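Side-chain contacts in importin subunit beta-1 (Saccharomyces cerevisiae, PDB 5OWU), which carries proteins into the nucleus together with importin alpha, the subunit that recognises the classical nuclear localization signal of the cargo: residues N99-T102 / A103-S106; E146-E149 / N150-R153; G454-Q457 / A458-G462; G777-F780 / Q781-Q785; A801-G804 / L805-D808. All blocks are in the same frame, centred on the assembly; numbering follows the deposited sequence.

Interaction 1 of 5, residues N99-T102 / A103-S106; sequences NALT and ALVS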
loop_
_atom_site.group_PDB
_atom_site.type_symbol
_atom_site.label_atom_id
_atom_site.label_comp_id
_atom_site.label_asym_id
_atom_site.label_seq_id
_atom_site.Cartn_x
_atom_site.Cartn_y
_atom_site.Cartn_z
ATOM N N ASN A 99 1.638 17.286 -36.979
ATOM C CA ASN A 99 0.280 16.744 -37.006
ATOM C C ASN A 99 -0.317 16.683 -35.606
ATOM O O ASN A 99 -1.495 17.013 -35.406
ATOM C CB ASN A 99 0.280 15.357 -37.651
ATOM C CG ASN A 99 0.513 15.410 -39.152
ATOM O OD1 ASN A 99 0.431 16.473 -39.768
ATOM N ND2 ASN A 99 0.800 14.261 -39.748
ATOM N N ALA A 100 0.482 16.266 -34.622
ATOM C CA ALA A 100 0.015 16.240 -33.242
ATOM C C ALA A 100 -0.376 17.634 -32.768
ATOM O O ALA A 100 -1.416 17.812 -32.124
ATOM C CB ALA A 100 1.100 15.662 -32.338
ATOM N N LEU A 101 0.449 18.636 -33.074
ATOM C CA LEU A 101 0.119 20.005 -32.687
ATOM C C LEU A 101 -1.131 20.493 -33.402
ATOM O O LEU A 101 -1.917 21.251 -32.825
ATOM C CB LEU A 101 1.298 20.932 -32.979
ATOM C CG LEU A 101 2.459 20.875 -31.981
ATOM C CD1 LEU A 101 3.701 21.528 -32.568
ATOM C CD2 LEU A 101 2.070 21.543 -30.669
ATOM N N THR A 102 -1.341 20.065 -34.646
ATOM C CA THR A 102 -2.583 20.397 -35.333
ATOM C C THR A 102 -3.776 19.822 -34.586
ATOM O O THR A 102 -4.775 20.513 -34.359
ATOM C CB THR A 102 -2.550 19.877 -36.771
ATOM O OG1 THR A 102 -1.580 20.612 -37.526
ATOM C CG2 THR A 102 -3.927 20.012 -37.437
ATOM N N ALA A 103 -3.684 18.556 -34.181
ATOM C CA ALA A 103 -4.796 17.932 -33.477
ATOM C C ALA A 103 -5.007 18.550 -32.095
ATOM O O ALA A 103 -6.134 18.561 -31.587
ATOM C CB ALA A 103 -4.555 16.428 -33.365
ATOM N N LEU A 104 -3.946 19.090 -31.484
ATOM C CA LEU A 104 -4.065 19.624 -30.130
ATOM C C LEU A 104 -5.112 20.728 -30.056
ATOM O O LEU A 104 -5.825 20.851 -29.051
ATOM C CB LEU A 104 -2.719 20.151 -29.648
ATOM C CG LEU A 104 -2.721 20.661 -28.206
ATOM C CD1 LEU A 104 -2.894 19.515 -27.224
ATOM C CD2 LEU A 104 -1.451 21.440 -27.919
ATOM N N VAL A 105 -5.221 21.536 -31.108
ATOM C CA VAL A 105 -6.144 22.663 -31.129
ATOM C C VAL A 105 -7.464 22.290 -31.809
ATOM O O VAL A 105 -8.219 23.165 -32.213
ATOM C CB VAL A 105 -5.509 23.903 -31.779
ATOM C CG1 VAL A 105 -4.257 24.302 -31.022
ATOM C CG2 VAL A 105 -5.186 23.665 -33.257
ATOM N N SER A 106 -7.746 20.998 -31.936
ATOM C CA SER A 106 -9.006 20.550 -32.510
ATOM C C SER A 106 -10.184 21.004 -31.656
ATOM O O SER A 106 -10.130 20.979 -30.422
ATOM C CB SER A 106 -9.010 19.027 -32.623
ATOM O OG SER A 106 -10.314 18.530 -32.867
#
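Leu-101 and Leu-104 lie three residues apart on helix 90-104 and put their CD2 methyls together at 4.5 Å, a loose apolar touch. Different first torsions bring these two methyls that near: Leu-104 swings CG away from its own backbone N (chi1 -177°), whereas Leu-101 keeps CG beside N. Leucine suits both places because its forked end can meet several neighbours: Leu-101 also touches Trp-132 and Ile-138, and Leu-104 touches Met-139, Ala-154 and Ser-155.

Towards 99-102, Val-105 meets the backbone: its CG2 packs on Thr-102 O at 3.4 Å. This methyl stands between the backbone N and the carbonyl carbon (chi1 -59° for CG1), a position that brings it to Thr-102 O. Nearby, the N-H of Val-105 makes only a weak bond to the same oxygen, Thr-102 O, at 3.4 Å. Upstream the turn is held more firmly, by Ala-103 N to Asn-99 O at 2.9 Å and Leu-104 N to Ala-100 O, also 2.9 Å. Thr-102 turns OG1 to the carbonyl of Thr-98, which satisfies the hydroxyl on the helix itself.

The small methyl of Ala-103 lets helix 109-126 come close, through Ile-111 and Ala-115, and Ala-100 meets Ile-119 there. Leu-104 reaches helices 133-142 and 149-165, Val-105 packs on Val-151 of the latter, and Asn-99 ND2 is hydrogen-bonded to Ser-45 and Gln-46.

Interaction 2 of 5, residues E146-E149 / N150-R153; sequences EQPE and NVKR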
loop_
_atom_site.group_PDB
_atom_site.type_symbol
_atom_site.label_atom_id
_atom_site.label_comp_id
_atom_site.label_asym_id
_atom_site.label_seq_id
_atom_site.Cartn_x
_atom_site.Cartn_y
_atom_site.Cartn_z
ATOM N N GLU A 146 -4.998 36.064 -24.309
ATOM C CA GLU A 146 -5.985 36.255 -25.366
ATOM C C GLU A 146 -6.161 35.029 -26.258
ATOM O O GLU A 146 -6.866 35.111 -27.269
ATOM C CB GLU A 146 -5.609 37.472 -26.215
ATOM C CG GLU A 146 -5.424 38.761 -25.409
ATOM C CD GLU A 146 -6.664 39.159 -24.622
ATOM O OE1 GLU A 146 -7.787 39.013 -25.152
ATOM O OE2 GLU A 146 -6.515 39.618 -23.468
ATOM N N GLN A 147 -5.551 33.899 -25.911
ATOM C CA GLN A 147 -5.795 32.670 -26.646
ATOM C C GLN A 147 -7.194 32.139 -26.332
ATOM O O GLN A 147 -7.709 32.349 -25.231
ATOM C CB GLN A 147 -4.756 31.610 -26.282
ATOM C CG GLN A 147 -3.331 31.960 -26.686
ATOM C CD GLN A 147 -3.090 31.777 -28.172
ATOM O OE1 GLN A 147 -3.992 31.389 -28.914
ATOM N NE2 GLN A 147 -1.867 32.053 -28.612
ATOM N N PRO A 148 -7.826 31.440 -27.274
ATOM C CA PRO A 148 -9.141 30.850 -26.992
ATOM C C PRO A 148 -9.066 29.739 -25.955
ATOM O O PRO A 148 -8.007 29.167 -25.677
ATOM C CB PRO A 148 -9.592 30.308 -28.353
ATOM C CG PRO A 148 -8.359 30.161 -29.144
ATOM C CD PRO A 148 -7.414 31.222 -28.669
ATOM N N GLU A 149 -10.240 29.421 -25.396
ATOM C CA GLU A 149 -10.301 28.552 -24.225
ATOM C C GLU A 149 -9.801 27.148 -24.536
ATOM O O GLU A 149 -9.092 26.541 -23.723
ATOM C CB GLU A 149 -11.730 28.487 -23.690
ATOM C CG GLU A 149 -11.868 27.641 -22.427
ATOM C CD GLU A 149 -13.308 27.362 -22.065
ATOM O OE1 GLU A 149 -14.098 28.321 -21.995
ATOM O OE2 GLU A 149 -13.649 26.178 -21.864
ATOM N N ASN A 150 -10.191 26.592 -25.687
ATOM C CA ASN A 150 -9.809 25.219 -26.000
ATOM C C ASN A 150 -8.301 25.082 -26.180
ATOM O O ASN A 150 -7.725 24.053 -25.812
ATOM C CB ASN A 150 -10.549 24.738 -27.250
ATOM C CG ASN A 150 -10.174 25.519 -28.497
ATOM O OD1 ASN A 150 -10.342 26.738 -28.560
ATOM N ND2 ASN A 150 -9.663 24.816 -29.499
ATOM N N VAL A 151 -7.644 26.105 -26.725
ATOM C CA VAL A 151 -6.202 26.034 -26.925
ATOM C C VAL A 151 -5.483 26.097 -25.584
ATOM O O VAL A 151 -4.561 25.311 -25.313
ATOM C CB VAL A 151 -5.756 27.161 -27.875
ATOM C CG1 VAL A 151 -4.243 27.238 -27.959
ATOM C CG2 VAL A 151 -6.362 26.942 -29.251
ATOM N N LYS A 152 -5.899 27.023 -24.719
ATOM C CA LYS A 152 -5.369 27.072 -23.361
ATOM C C LYS A 152 -5.518 25.723 -22.672
ATOM O O LYS A 152 -4.553 25.168 -22.130
ATOM C CB LYS A 152 -6.103 28.143 -22.554
ATOM C CG LYS A 152 -5.847 29.572 -22.987
ATOM C CD LYS A 152 -6.833 30.515 -22.304
ATOM C CE LYS A 152 -6.390 31.968 -22.390
ATOM N NZ LYS A 152 -7.372 32.871 -21.737
ATOM N N ARG A 153 -6.738 25.192 -22.670
ATOM C CA ARG A 153 -7.031 23.997 -21.889
ATOM C C ARG A 153 -6.283 22.788 -22.437
ATOM O O ARG A 153 -5.699 22.012 -21.677
ATOM C CB ARG A 153 -8.539 23.744 -21.879
ATOM C CG ARG A 153 -9.070 23.131 -20.586
ATOM C CD ARG A 153 -8.713 21.657 -20.462
ATOM N NE ARG A 153 -9.461 20.824 -21.401
ATOM C CZ ARG A 153 -10.683 20.346 -21.178
ATOM N NH1 ARG A 153 -11.316 20.618 -20.039
ATOM N NH2 ARG A 153 -11.279 19.595 -22.100
#
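Lys-152 lays its extended chain back over the residues that lead into helix 149-165. Its CE overlaps the carbonyl oxygen of Gln-147 at 3.2 Å, and its CG meets the CB of Gln-147 at 4.0 Å. The chain points this way because CG is set anti to the carbonyl carbon (chi1 -68°), beside the backbone N. Lysine suits the place: its methylenes give apolar cover, and the ammonium group at the far end bonds to the carbonyl of Ala-145 and forms a salt bridge with Glu-192. With an alanine at Lys-152, Glu-192 would probably lose its salt-bridge partner and Ala-145 O its donor, while Gln-147 O would lose the methylenes against it.

Pro-148 stands at the N-cap position and contributes its backbone: Pro-148 O takes the N-H of Lys-152 at 3.2 Å, almost perfectly straight (178°). Its ring is used as well, with CG against CG2 of Val-151 at 3.8 Å and CB against OD1 of Asn-150 at 3.7 Å, both neighbours coming in at a slant. Gln-147 is tied down separately, its NE2 bonding to Asp-141 O.

The whole is a helix start within HEAT 4. Gln-147 and Lys-152 occupy the two places flanking the first turn that a hydrophobic staple would use, here bridged by the methylenes of polar residues, and Glu-149 in that turn has the charge expected to favour a helix N-terminus.

Interaction 3 of 5, residues G454-Q457 / A458-G462; sequences GVVQ and ACLIG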
loop_
_atom_site.group_PDB
_atom_site.type_symbol
_atom_site.label_atom_id
_atom_site.label_comp_id
_atom_site.label_asym_id
_atom_site.label_seq_id
_atom_site.Cartn_x
_atom_site.Cartn_y
_atom_site.Cartn_z
ATOM N N GLY A 454 -16.897 -5.087 33.527
ATOM C CA GLY A 454 -17.874 -4.263 32.829
ATOM C C GLY A 454 -17.545 -4.070 31.358
ATOM O O GLY A 454 -18.445 -3.994 30.514
ATOM N N VAL A 455 -16.254 -3.974 31.027
ATOM C CA VAL A 455 -15.849 -3.901 29.626
ATOM C C VAL A 455 -16.249 -5.184 28.894
ATOM O O VAL A 455 -16.879 -5.152 27.829
ATOM C CB VAL A 455 -14.333 -3.629 29.528
ATOM C CG1 VAL A 455 -13.810 -3.847 28.110
ATOM C CG2 VAL A 455 -14.014 -2.217 29.979
ATOM N N VAL A 456 -15.894 -6.334 29.465
ATOM C CA VAL A 456 -16.239 -7.608 28.837
ATOM C C VAL A 456 -17.747 -7.724 28.683
ATOM O O VAL A 456 -18.247 -8.105 27.619
ATOM C CB VAL A 456 -15.654 -8.782 29.646
ATOM C CG1 VAL A 456 -16.244 -10.128 29.186
ATOM C CG2 VAL A 456 -14.131 -8.791 29.531
ATOM N N GLN A 457 -18.495 -7.374 29.731
ATOM C CA GLN A 457 -19.948 -7.475 29.654
ATOM C C GLN A 457 -20.506 -6.574 28.558
ATOM O O GLN A 457 -21.417 -6.974 27.823
ATOM C CB GLN A 457 -20.574 -7.135 31.011
ATOM C CG GLN A 457 -21.880 -7.863 31.284
ATOM C CD GLN A 457 -21.738 -9.378 31.183
ATOM O OE1 GLN A 457 -20.813 -9.971 31.749
ATOM N NE2 GLN A 457 -22.642 -10.007 30.439
ATOM N N ALA A 458 -19.967 -5.361 28.419
ATOM C CA ALA A 458 -20.428 -4.480 27.348
ATOM C C ALA A 458 -20.149 -5.093 25.984
ATOM O O ALA A 458 -20.962 -4.973 25.061
ATOM C CB ALA A 458 -19.764 -3.109 27.455
ATOM N N CYS A 459 -18.997 -5.749 25.834
ATOM C CA CYS A 459 -18.701 -6.406 24.567
ATOM C C CYS A 459 -19.668 -7.555 24.307
ATOM O O CYS A 459 -20.102 -7.763 23.166
ATOM C CB CYS A 459 -17.260 -6.916 24.551
ATOM S SG CYS A 459 -16.007 -5.611 24.454
ATOM N N LEU A 460 -20.005 -8.318 25.353
ATOM C CA LEU A 460 -20.893 -9.466 25.195
ATOM C C LEU A 460 -22.304 -9.030 24.831
ATOM O O LEU A 460 -22.950 -9.654 23.982
ATOM C CB LEU A 460 -20.914 -10.296 26.478
ATOM C CG LEU A 460 -19.628 -11.033 26.846
ATOM C CD1 LEU A 460 -19.817 -11.754 28.161
ATOM C CD2 LEU A 460 -19.220 -12.016 25.748
ATOM N N ILE A 461 -22.812 -7.981 25.481
ATOM C CA ILE A 461 -24.097 -7.424 25.073
ATOM C C ILE A 461 -24.017 -6.903 23.643
ATOM O O ILE A 461 -24.942 -7.092 22.843
ATOM C CB ILE A 461 -24.538 -6.316 26.051
ATOM C CG1 ILE A 461 -24.723 -6.870 27.470
ATOM C CG2 ILE A 461 -25.817 -5.636 25.566
ATOM C CD1 ILE A 461 -25.667 -8.052 27.579
ATOM N N GLY A 462 -22.915 -6.233 23.297
ATOM C CA GLY A 462 -22.812 -5.630 21.980
ATOM C C GLY A 462 -22.748 -6.644 20.854
ATOM O O GLY A 462 -23.215 -6.374 19.745
#
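Gln-457 O accepts the N-H of Ile-461 at 2.9 Å, nearly straight at 174°. The same oxygen is flanked by a carbon of its partner, for CG1 of Ile-461 lies 3.3 Å from Gln-457 O. One residue earlier, Val-456 O is held likewise: Leu-460 N donates to it at 2.9 Å and Leu-460 CG sits beside it at 3.3 Å.

Val-456 and Leu-460, four residues apart, lie alongside each other and point the same way, CG1 of the valine reaching CD1 of the leucine at 4.1 Å. Leu-460 CD1 has a second neighbour in the amide of Gln-457, three residues before it, which meets it on the slant with NE2 at 4.0 Å and OE1 about as far. A bend at chi2 (56°) brings the glutamine amide beside that methyl.

These residues belong to helix 452-463 of the HEAT 11 repeat, and its faces are divided accordingly. Val-455 and Cys-459 pack on helix 467-484, at Leu-480 and at Thr-476 and Ile-477, where branched and small side chains fit between helices. Val-456 and Leu-460 turn instead to helix 496-507, touching Leu-499 and Ala-498. Gln-457 and Ile-461 are on the exposed side. Ala-458 needs little room: it meets Leu-417 of helix 402-418, and its CB rests 3.4 Å from Gly-454 O.

Interaction 4 of 5, residues G777-F780 / Q781-Q785; sequences GTIF and QFIAQ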
loop_
_atom_site.group_PDB
_atom_site.type_symbol
_atom_site.label_atom_id
_atom_site.label_comp_id
_atom_site.label_asym_id
_atom_site.label_seq_id
_atom_site.Cartn_x
_atom_site.Cartn_y
_atom_site.Cartn_z
ATOM N N GLY A 777 30.374 -15.456 -2.475
ATOM C CA GLY A 777 30.371 -14.061 -2.889
ATOM C C GLY A 777 28.997 -13.591 -3.328
ATOM O O GLY A 777 28.580 -12.478 -3.009
ATOM N N THR A 778 28.282 -14.432 -4.080
ATOM C CA THR A 778 26.911 -14.114 -4.478
ATOM C C THR A 778 26.029 -13.858 -3.258
ATOM O O THR A 778 25.265 -12.878 -3.205
ATOM C CB THR A 778 26.357 -15.268 -5.318
ATOM O OG1 THR A 778 26.979 -15.262 -6.607
ATOM C CG2 THR A 778 24.854 -15.168 -5.497
ATOM N N ILE A 779 26.116 -14.743 -2.263
ATOM C CA ILE A 779 25.298 -14.578 -1.067
ATOM C C ILE A 779 25.660 -13.280 -0.365
ATOM O O ILE A 779 24.786 -12.545 0.110
ATOM C CB ILE A 779 25.462 -15.800 -0.147
ATOM C CG1 ILE A 779 24.917 -17.051 -0.856
ATOM C CG2 ILE A 779 24.737 -15.586 1.187
ATOM C CD1 ILE A 779 25.265 -18.337 -0.179
ATOM N N PHE A 780 26.955 -12.955 -0.322
ATOM C CA PHE A 780 27.373 -11.723 0.332
ATOM C C PHE A 780 26.887 -10.494 -0.424
ATOM O O PHE A 780 26.553 -9.485 0.205
ATOM C CB PHE A 780 28.891 -11.707 0.501
ATOM C CG PHE A 780 29.335 -12.148 1.858
ATOM C CD1 PHE A 780 29.475 -11.227 2.877
ATOM C CD2 PHE A 780 29.581 -13.487 2.126
ATOM C CE1 PHE A 780 29.873 -11.626 4.136
ATOM C CE2 PHE A 780 29.980 -13.891 3.380
ATOM C CZ PHE A 780 30.121 -12.956 4.390
ATOM N N GLN A 781 26.815 -10.560 -1.758
ATOM C CA GLN A 781 26.203 -9.468 -2.511
ATOM C C GLN A 781 24.756 -9.269 -2.081
ATOM O O GLN A 781 24.308 -8.134 -1.848
ATOM C CB GLN A 781 26.277 -9.748 -4.012
ATOM C CG GLN A 781 27.687 -9.775 -4.588
ATOM C CD GLN A 781 27.720 -10.282 -6.024
ATOM O OE1 GLN A 781 26.706 -10.261 -6.728
ATOM N NE2 GLN A 781 28.886 -10.752 -6.460
ATOM N N PHE A 782 24.004 -10.368 -1.960
ATOM C CA PHE A 782 22.636 -10.228 -1.466
ATOM C C PHE A 782 22.617 -9.580 -0.083
ATOM O O PHE A 782 21.831 -8.660 0.180
ATOM C CB PHE A 782 21.929 -11.577 -1.419
ATOM C CG PHE A 782 20.579 -11.500 -0.785
ATOM C CD1 PHE A 782 19.490 -11.035 -1.506
ATOM C CD2 PHE A 782 20.406 -11.843 0.544
ATOM C CE1 PHE A 782 18.248 -10.938 -0.916
ATOM C CE2 PHE A 782 19.165 -11.752 1.137
ATOM C CZ PHE A 782 18.085 -11.298 0.406
ATOM N N ILE A 783 23.467 -10.063 0.824
ATOM C CA ILE A 783 23.465 -9.539 2.186
ATOM C C ILE A 783 23.748 -8.042 2.169
ATOM O O ILE A 783 23.123 -7.267 2.904
ATOM C CB ILE A 783 24.472 -10.313 3.059
ATOM C CG1 ILE A 783 24.058 -11.792 3.141
ATOM C CG2 ILE A 783 24.545 -9.700 4.453
ATOM C CD1 ILE A 783 24.981 -12.681 3.968
ATOM N N ALA A 784 24.674 -7.608 1.311
ATOM C CA ALA A 784 24.924 -6.181 1.154
ATOM C C ALA A 784 23.650 -5.454 0.748
ATOM O O ALA A 784 23.348 -4.371 1.269
ATOM C CB ALA A 784 26.031 -5.950 0.123
ATOM N N GLN A 785 22.878 -6.039 -0.174
ATOM C CA GLN A 785 21.586 -5.440 -0.496
ATOM C C GLN A 785 20.727 -5.294 0.753
ATOM O O GLN A 785 20.041 -4.278 0.926
ATOM C CB GLN A 785 20.848 -6.264 -1.548
ATOM C CG GLN A 785 21.574 -6.379 -2.867
ATOM C CD GLN A 785 20.708 -7.007 -3.927
ATOM O OE1 GLN A 785 19.574 -6.585 -4.144
ATOM N NE2 GLN A 785 21.231 -8.029 -4.586
#
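Phe-782 approaches Ile-779 O obliquely with its ring, while its CB lies 3.4 Å from that oxygen. CG stands anti to the backbone N (chi1 174°), and the ring is thereby carried outward to helix 741-764, where it meets Val-754 and Leu-755. The other ring, Phe-780, faces a different side: Phe-821 lies against it with the two planes only about 15° apart, Tyr-822 meets it edge-to-face, and Trp-826 adjoins it. Its chi1 of -97° is an off-staggered setting that the surrounding rings may help to hold. The amide of Gln-781 is the third flat group. Its chain runs extended back along the helix, with CG 3.3 Å from Gly-777 O and NE2 3.9 Å from the same oxygen.

Ile-779 and Ile-783, one turn apart, cross obliquely, with CG2 of Ile-779 at 4.0 Å from CD1 of Ile-783. CG1 of Ile-783 also packs tightly on Ile-779 O, at 3.2 Å. Replacing Ile-783 by alanine would probably open a gap between Ile-779, Trp-826 and the Leu-805 and Ile-806 side chains of helix 796-812.

In this helix of HEAT 18 main-chain bonds such as Ile-783 N to Ile-779 O at 2.9 Å run throughout, and Gln-732 of helix 718-732 also bonds to Thr-778 O and Gln-785 NE2. With its backbone bonded, the helix can bury isoleucines and phenylalanines between neighbours, held by apolar and aromatic contact rather than by charge.

Interaction 5 of 5, residues A801-G804 / L805-D808; sequences AAVG and LIGD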
loop_
_atom_site.group_PDB
_atom_site.type_symbol
_atom_site.label_atom_id
_atom_site.label_comp_id
_atom_site.label_asym_id
_atom_site.label_seq_id
_atom_site.Cartn_x
_atom_site.Cartn_y
_atom_site.Cartn_z
ATOM N N ALA A 801 18.051 -13.027 10.099
ATOM C CA ALA A 801 18.436 -14.066 9.150
ATOM C C ALA A 801 19.724 -13.700 8.412
ATOM O O ALA A 801 20.599 -14.552 8.227
ATOM C CB ALA A 801 17.298 -14.322 8.168
ATOM N N ALA A 802 19.868 -12.440 7.992
ATOM C CA ALA A 802 21.040 -12.053 7.204
ATOM C C ALA A 802 22.323 -12.109 8.030
ATOM O O ALA A 802 23.345 -12.665 7.592
ATOM C CB ALA A 802 20.834 -10.652 6.628
ATOM N N VAL A 803 22.303 -11.516 9.224
ATOM C CA VAL A 803 23.493 -11.574 10.065
ATOM C C VAL A 803 23.758 -13.023 10.480
ATOM O O VAL A 803 24.922 -13.455 10.596
ATOM C CB VAL A 803 23.320 -10.607 11.259
ATOM C CG1 VAL A 803 22.412 -11.186 12.325
ATOM C CG2 VAL A 803 24.661 -10.224 11.842
ATOM N N GLY A 804 22.692 -13.812 10.645
ATOM C CA GLY A 804 22.865 -15.242 10.853
ATOM C C GLY A 804 23.615 -15.914 9.716
ATOM O O GLY A 804 24.488 -16.752 9.945
ATOM N N LEU A 805 23.279 -15.561 8.472
ATOM C CA LEU A 805 24.025 -16.076 7.329
ATOM C C LEU A 805 25.497 -15.715 7.430
ATOM O O LEU A 805 26.372 -16.544 7.140
ATOM C CB LEU A 805 23.453 -15.527 6.021
ATOM C CG LEU A 805 22.215 -16.200 5.439
ATOM C CD1 LEU A 805 21.684 -15.363 4.288
ATOM C CD2 LEU A 805 22.539 -17.617 4.975
ATOM N N ILE A 806 25.796 -14.470 7.815
ATOM C CA ILE A 806 27.200 -14.073 7.947
ATOM C C ILE A 806 27.918 -15.034 8.889
ATOM O O ILE A 806 28.997 -15.572 8.576
ATOM C CB ILE A 806 27.305 -12.613 8.427
ATOM C CG1 ILE A 806 26.647 -11.672 7.411
ATOM C CG2 ILE A 806 28.770 -12.223 8.626
ATOM C CD1 ILE A 806 26.610 -10.201 7.843
ATOM N N GLY A 807 27.294 -15.310 10.035
ATOM C CA GLY A 807 27.932 -16.168 11.025
ATOM C C GLY A 807 28.061 -17.616 10.580
ATOM O O GLY A 807 29.142 -18.208 10.667
ATOM N N ASP A 808 26.958 -18.212 10.115
ATOM C CA ASP A 808 26.964 -19.632 9.759
ATOM C C ASP A 808 27.908 -19.905 8.594
ATOM O O ASP A 808 28.692 -20.865 8.621
ATOM C CB ASP A 808 25.551 -20.094 9.406
ATOM C CG ASP A 808 24.564 -19.912 10.550
ATOM O OD1 ASP A 808 25.002 -19.704 11.702
ATOM O OD2 ASP A 808 23.342 -19.988 10.292
#
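This is a buried two-turn stretch within a single helix, 796-812 of the HEAT 18 repeat, enclosed by helices 741-764, 776-788, 825-836 and 842-860. Residue size is matched to that crowding. Ala-801 and Ala-802 bring only methyls, and Gly-804 and Gly-807 no side chain, which suits close packing; the bulk comes from Val-803, Leu-805 and Ile-806. Val-803 and Ile-806 touch loosely, CG2 of the valine standing 4.4 Å from CD1 of the isoleucine. The isoleucine chain also leans on the backbone, with CB 3.3 Å from Val-803 O and CG1 3.5 Å from Ala-802 O. Because CG1 lies anti to the carbonyl carbon (chi1 -61°), CD1 is led back over the preceding turn.

Leu-805 does the same one residue earlier, its CB 3.3 Å from Ala-802 O and its CG over Ala-801 O. Its fork then packs against Leu-755 and Val-762 of helix 741-764, while Val-803 reaches Ile-831 and Thr-834 on helix 825-836.

Asp-808 is the polar member, and Trp-850 NE1 donates to its OD1. Its backbone N binds Gly-804 O at 2.9 Å, with an N-H...O angle of 175°. The carboxylate hangs close by: Gly-804 O sits over its flat face, 3.2 Å from Asp-808 CG and an equal 3.5 Å from OD1 and OD2, an approach of acceptors that is not a bond.

The five contacts form two touching pairs and one outlier. Interactions 1 and 2 have centres about 13 Å apart and join HEAT 3 to HEAT 4 where Val-105 CG1 packs on Val-151 CG2 at 3.8 Å. Interactions 4 and 5, centres about 11 Å apart, lie on two helices of HEAT 18 and meet where CD1 of Ile-783 is 3.8 Å from CB of Leu-805. Interaction 3 touches none of the others: its centre is about 48 Å from that of interaction 5 and about 68 Å from that of interaction 1, across the chain's centre. Such spacing is consistent with a long curved stack of HEAT repeats, in which direct contacts join neighbouring helices.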